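Local atomic coordinates of ZYRO0G01672p (Zygosaccharomyces rouxii, PDB entry 4U8T), a protein that probably acts as a reader of messenger RNA, its YTH domain binding RNA that carries N6-methyladenosine. Residues 18-23 / 156-161; 71-76 / 110-115. One frame throughout, in Å; residues are numbered along the deposited sequence.

Interaction 1 (18-23 / 156-161); sequences PWIHVP and SILKLF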
# COMPACT_ATOMS: atom_id res chain seq x y z
N PRO A 18 12.41 -13.11 -0.57
CA PRO A 18 13.86 -12.90 -0.44
C PRO A 18 14.34 -11.56 -1.01
O PRO A 18 15.23 -10.96 -0.45
CB PRO A 18 14.44 -14.08 -1.22
CG PRO A 18 13.47 -15.13 -1.02
CD PRO A 18 12.12 -14.47 -1.05
N TRP A 19 13.79 -11.13 -2.13
CA TRP A 19 14.21 -9.85 -2.65
C TRP A 19 13.01 -9.07 -3.17
O TRP A 19 12.01 -9.65 -3.52
CB TRP A 19 15.25 -10.05 -3.76
CG TRP A 19 14.83 -11.12 -4.68
CD1 TRP A 19 15.06 -12.44 -4.53
CD2 TRP A 19 14.11 -10.96 -5.91
NE1 TRP A 19 14.50 -13.14 -5.58
CE2 TRP A 19 13.93 -12.25 -6.45
CE3 TRP A 19 13.61 -9.87 -6.62
CZ2 TRP A 19 13.26 -12.47 -7.66
CZ3 TRP A 19 12.95 -10.09 -7.80
CH2 TRP A 19 12.78 -11.38 -8.31
N ILE A 20 13.14 -7.75 -3.21
CA ILE A 20 12.18 -6.91 -3.91
C ILE A 20 12.91 -6.07 -4.91
O ILE A 20 13.68 -5.20 -4.54
CB ILE A 20 11.42 -5.98 -2.96
CG1 ILE A 20 10.69 -6.78 -1.90
CG2 ILE A 20 10.41 -5.18 -3.74
CD1 ILE A 20 9.99 -5.93 -0.88
N HIS A 21 12.67 -6.31 -6.18
CA HIS A 21 13.32 -5.49 -7.17
C HIS A 21 12.43 -4.34 -7.60
O HIS A 21 11.38 -4.54 -8.21
CB HIS A 21 13.72 -6.30 -8.40
CG HIS A 21 14.08 -5.45 -9.57
ND1 HIS A 21 15.19 -4.64 -9.59
CD2 HIS A 21 13.45 -5.25 -10.75
CE1 HIS A 21 15.24 -3.98 -10.73
NE2 HIS A 21 14.20 -4.34 -11.45
N VAL A 22 12.90 -3.14 -7.30
CA VAL A 22 12.14 -1.92 -7.57
C VAL A 22 12.60 -1.28 -8.88
O VAL A 22 13.65 -0.67 -8.93
CB VAL A 22 12.34 -0.91 -6.41
CG1 VAL A 22 11.52 0.32 -6.61
CG2 VAL A 22 11.97 -1.55 -5.11
N PRO A 23 11.80 -1.38 -9.95
CA PRO A 23 12.18 -0.76 -11.22
C PRO A 23 12.34 0.75 -11.12
O PRO A 23 11.66 1.38 -10.33
CB PRO A 23 11.03 -1.12 -12.15
CG PRO A 23 10.35 -2.24 -11.50
CD PRO A 23 10.50 -2.05 -10.04
N SER A 156 14.28 2.47 1.77
CA SER A 156 14.69 2.20 3.13
C SER A 156 13.59 1.50 3.92
O SER A 156 13.86 0.60 4.70
CB SER A 156 15.10 3.48 3.84
OG SER A 156 16.30 4.00 3.30
N ILE A 157 12.35 1.94 3.73
CA ILE A 157 11.20 1.34 4.38
C ILE A 157 11.03 -0.09 3.86
O ILE A 157 10.72 -1.01 4.61
CB ILE A 157 9.93 2.15 4.11
CG1 ILE A 157 10.04 3.54 4.72
CG2 ILE A 157 8.70 1.44 4.63
CD1 ILE A 157 8.92 4.42 4.42
N LEU A 158 11.23 -0.29 2.57
CA LEU A 158 11.09 -1.62 2.03
C LEU A 158 12.13 -2.55 2.65
O LEU A 158 11.90 -3.74 2.76
CB LEU A 158 11.21 -1.63 0.52
CG LEU A 158 10.03 -1.15 -0.29
CD1 LEU A 158 10.33 -1.40 -1.73
CD2 LEU A 158 8.76 -1.85 0.12
N LYS A 159 13.30 -2.02 3.00
CA LYS A 159 14.31 -2.80 3.68
C LYS A 159 13.75 -3.33 4.98
O LYS A 159 13.94 -4.49 5.29
CB LYS A 159 15.58 -1.98 3.92
CG LYS A 159 16.53 -1.87 2.72
CD LYS A 159 17.31 -0.54 2.73
CE LYS A 159 18.11 -0.32 1.43
NZ LYS A 159 18.55 1.09 1.27
N LEU A 160 13.07 -2.48 5.73
CA LEU A 160 12.47 -2.90 6.99
C LEU A 160 11.39 -3.98 6.83
O LEU A 160 11.22 -4.83 7.68
CB LEU A 160 11.89 -1.70 7.71
CG LEU A 160 12.96 -0.86 8.39
CD1 LEU A 160 12.33 0.08 9.39
CD2 LEU A 160 13.96 -1.73 9.06
N PHE A 161 10.69 -3.96 5.71
CA PHE A 161 9.68 -4.98 5.49
C PHE A 161 10.27 -6.36 5.21
O PHE A 161 9.63 -7.36 5.49
CB PHE A 161 8.77 -4.60 4.33
CG PHE A 161 7.57 -3.80 4.74
CD1 PHE A 161 6.51 -4.41 5.35
CD2 PHE A 161 7.49 -2.48 4.46
CE1 PHE A 161 5.42 -3.71 5.72
CE2 PHE A 161 6.39 -1.77 4.82
CZ PHE A 161 5.35 -2.39 5.45
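This is a small apolar contact on the flank of the YTH domain, where the extended loop leading into strand 27-33 packs against helix 151-161, the last helix of this PUA-clan alpha/beta fold. The two segments come together through side chains, with no hydrogen bond between them: Ile20 and Val22 on the loop face Leu158 on the helix. In the extended backbone around His21, residues two apart send their side chains to the same side, so Ile20 and Val22 both face the helix while His21 turns away. Their branched, apolar side chains suit the side of the loop that lies against the helix and sheet. The backbones stay well separated, with Ile20 CA and Leu158 CA 8.0 Å apart, so side chains from both sides must reach out to meet, and leucine carries its methyls far enough from the helix to do so. Leu158 has CG anti to its own carbonyl carbon (chi1 -76°), and the nearly extended second torsion (chi2 -174°) carries the CD1 methyl outward to the loop. Only 125 Å² is buried, summed over both sides, but each partner also packs on the central sheet: Leu158 on Val86, Ile20 on Val118 and Val22 on Tyr72. Leu158 CD1 serves both loop residues, lying 4.3 Å from Ile20 CG2 and closer still, 3.8 Å, to Val22 CG2.

Interaction 2 (71-76 / 110-115); sequences IYLLFS and HAFKVR
Ser76 OG is gripped by hydrogen bonds to Lys32 NZ and Arg82 O, and it lies on the same strand as Leu73, whose side chain reaches Phe112 and Val114. The polar grip joins neighbouring strands; the apolar contact spans a longer gap. Strand 82-94 runs between the two segments in the sheet, with Leu73 bonded through its backbone to Ala87, so Leu73 CA and Val114 CA are 8.9 Å apart and the segments meet through side chains alone. One methyl does the work. CD1 of Leu73 lies 3.9 Å from Val114 CG1, and the same CD1 comes to the edge of the Phe112 ring, near its plane, 4.0 Å from CE1. The side chains of Leu73 and Val114 cross at about a right angle, whereas Leu73 and Phe112 approach from opposite directions. Phe112 has CG lodged between its backbone N and carbonyl carbon (chi1 48°), and from there its ring also packs on Met89, Leu93 and, in helix 52-63, Leu58. A flexible leucine, a compact valine and a broad phenylalanine can thus fill the space over the intervening strand, and all three are buried. Ile31 backs Leu73 from the other neighbouring strand, and Phe75, two residues further along the strand, meets Trp48 edge-to-face. Packing of this kind, across a middle strand and beneath a covering helix, is characteristic of the hydrophobic core of an alpha/beta fold, here that of the YTH domain.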
# COMPACT_ATOMS: atom_id res chain seq x y z
N ILE A 71 3.80 0.96 -9.19
CA ILE A 71 3.34 1.74 -8.04
C ILE A 71 3.19 0.82 -6.84
O ILE A 71 2.44 -0.15 -6.88
CB ILE A 71 2.01 2.47 -8.32
CG1 ILE A 71 2.26 3.70 -9.16
CG2 ILE A 71 1.36 2.91 -7.03
CD1 ILE A 71 1.09 4.52 -9.34
N TYR A 72 3.93 1.13 -5.79
CA TYR A 72 3.91 0.36 -4.56
C TYR A 72 2.94 0.99 -3.58
O TYR A 72 2.86 2.19 -3.43
CB TYR A 72 5.30 0.27 -3.97
CG TYR A 72 6.23 -0.56 -4.81
CD1 TYR A 72 6.91 0.01 -5.87
CD2 TYR A 72 6.42 -1.90 -4.55
CE1 TYR A 72 7.75 -0.74 -6.64
CE2 TYR A 72 7.24 -2.64 -5.31
CZ TYR A 72 7.92 -2.06 -6.36
OH TYR A 72 8.77 -2.81 -7.13
N LEU A 73 2.20 0.12 -2.92
CA LEU A 73 1.24 0.52 -1.92
C LEU A 73 1.67 -0.03 -0.58
O LEU A 73 1.85 -1.22 -0.42
CB LEU A 73 -0.16 0.03 -2.30
CG LEU A 73 -0.69 0.36 -3.69
CD1 LEU A 73 -1.97 -0.38 -3.94
CD2 LEU A 73 -0.92 1.86 -3.83
N LEU A 74 1.85 0.85 0.39
CA LEU A 74 2.26 0.44 1.71
C LEU A 74 1.05 0.53 2.62
O LEU A 74 0.59 1.61 2.90
CB LEU A 74 3.43 1.31 2.20
CG LEU A 74 4.56 1.58 1.17
CD1 LEU A 74 5.70 2.35 1.79
CD2 LEU A 74 5.13 0.35 0.50
N PHE A 75 0.51 -0.61 3.02
CA PHE A 75 -0.74 -0.67 3.76
C PHE A 75 -0.60 -0.48 5.28
O PHE A 75 0.30 -0.97 5.92
CB PHE A 75 -1.44 -1.98 3.50
CG PHE A 75 -2.19 -2.05 2.22
CD1 PHE A 75 -1.54 -2.20 1.03
CD2 PHE A 75 -3.56 -2.01 2.22
CE1 PHE A 75 -2.24 -2.29 -0.13
CE2 PHE A 75 -4.26 -2.08 1.06
CZ PHE A 75 -3.60 -2.22 -0.12
N SER A 76 -1.56 0.22 5.86
CA SER A 76 -1.58 0.48 7.27
C SER A 76 -3.01 0.64 7.75
O SER A 76 -3.74 1.46 7.23
CB SER A 76 -0.80 1.75 7.57
OG SER A 76 -1.07 2.23 8.85
N HIS A 110 -15.56 1.43 -7.53
CA HIS A 110 -14.57 1.01 -8.51
C HIS A 110 -13.37 0.46 -7.78
O HIS A 110 -13.19 0.74 -6.62
CB HIS A 110 -14.19 2.18 -9.40
CG HIS A 110 -15.36 2.95 -9.90
ND1 HIS A 110 -16.33 2.40 -10.69
CD2 HIS A 110 -15.73 4.24 -9.70
CE1 HIS A 110 -17.25 3.31 -10.97
NE2 HIS A 110 -16.91 4.43 -10.37
N ALA A 111 -12.54 -0.29 -8.47
CA ALA A 111 -11.35 -0.82 -7.85
C ALA A 111 -10.34 -1.12 -8.88
O ALA A 111 -10.65 -1.15 -10.04
CB ALA A 111 -11.66 -2.07 -7.06
N PHE A 112 -9.12 -1.41 -8.46
CA PHE A 112 -8.09 -1.81 -9.39
C PHE A 112 -7.40 -3.05 -8.89
O PHE A 112 -7.45 -3.35 -7.73
CB PHE A 112 -7.09 -0.67 -9.59
CG PHE A 112 -6.60 -0.05 -8.31
CD1 PHE A 112 -5.54 -0.62 -7.62
CD2 PHE A 112 -7.17 1.10 -7.82
CE1 PHE A 112 -5.09 -0.06 -6.47
CE2 PHE A 112 -6.73 1.67 -6.66
CZ PHE A 112 -5.68 1.09 -5.99
N LYS A 113 -6.73 -3.76 -9.78
CA LYS A 113 -6.04 -4.98 -9.41
C LYS A 113 -4.77 -4.67 -8.68
O LYS A 113 -4.06 -3.74 -9.02
CB LYS A 113 -5.74 -5.85 -10.63
CG LYS A 113 -6.98 -6.44 -11.24
CD LYS A 113 -6.69 -7.27 -12.45
CE LYS A 113 -7.97 -7.98 -12.86
NZ LYS A 113 -7.86 -8.85 -14.07
N VAL A 114 -4.48 -5.49 -7.69
CA VAL A 114 -3.24 -5.39 -6.93
C VAL A 114 -2.57 -6.75 -6.83
O VAL A 114 -3.22 -7.77 -6.89
CB VAL A 114 -3.45 -4.83 -5.49
CG1 VAL A 114 -3.86 -3.39 -5.52
CG2 VAL A 114 -4.43 -5.64 -4.73
N ARG A 115 -1.26 -6.75 -6.78
CA ARG A 115 -0.50 -7.96 -6.55
C ARG A 115 0.26 -7.87 -5.23
O ARG A 115 1.09 -7.00 -5.05
CB ARG A 115 0.37 -8.22 -7.78
CG ARG A 115 -0.38 -9.13 -8.75
CD ARG A 115 0.02 -9.05 -10.21
NE ARG A 115 1.46 -8.95 -10.43
CZ ARG A 115 2.00 -8.63 -11.60
NH1 ARG A 115 3.32 -8.54 -11.72
NH2 ARG A 115 1.22 -8.43 -12.66

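Overall arrangement
The centres of the two contacts are 16 Å apart, and strand 71-77 connects them. Leu73 serves interaction 2, while its neighbours Tyr72 and Leu74 point the other way, toward the elements of interaction 1. There Tyr72 OH packs 3.5 Å from Val22 CA, and Leu74 CD1 lies 4.2 Å from Ile157 CG2. Helices 151-161 and 52-63 therefore cover opposite faces of the sheet. In sequence, both strands of interaction 2 fall between the two segments of interaction 1. Interaction 2 lies nearer the RNA, about 5 Å away between nearest atoms against about 13 Å for interaction 1, which is packing remote from the nucleic acid.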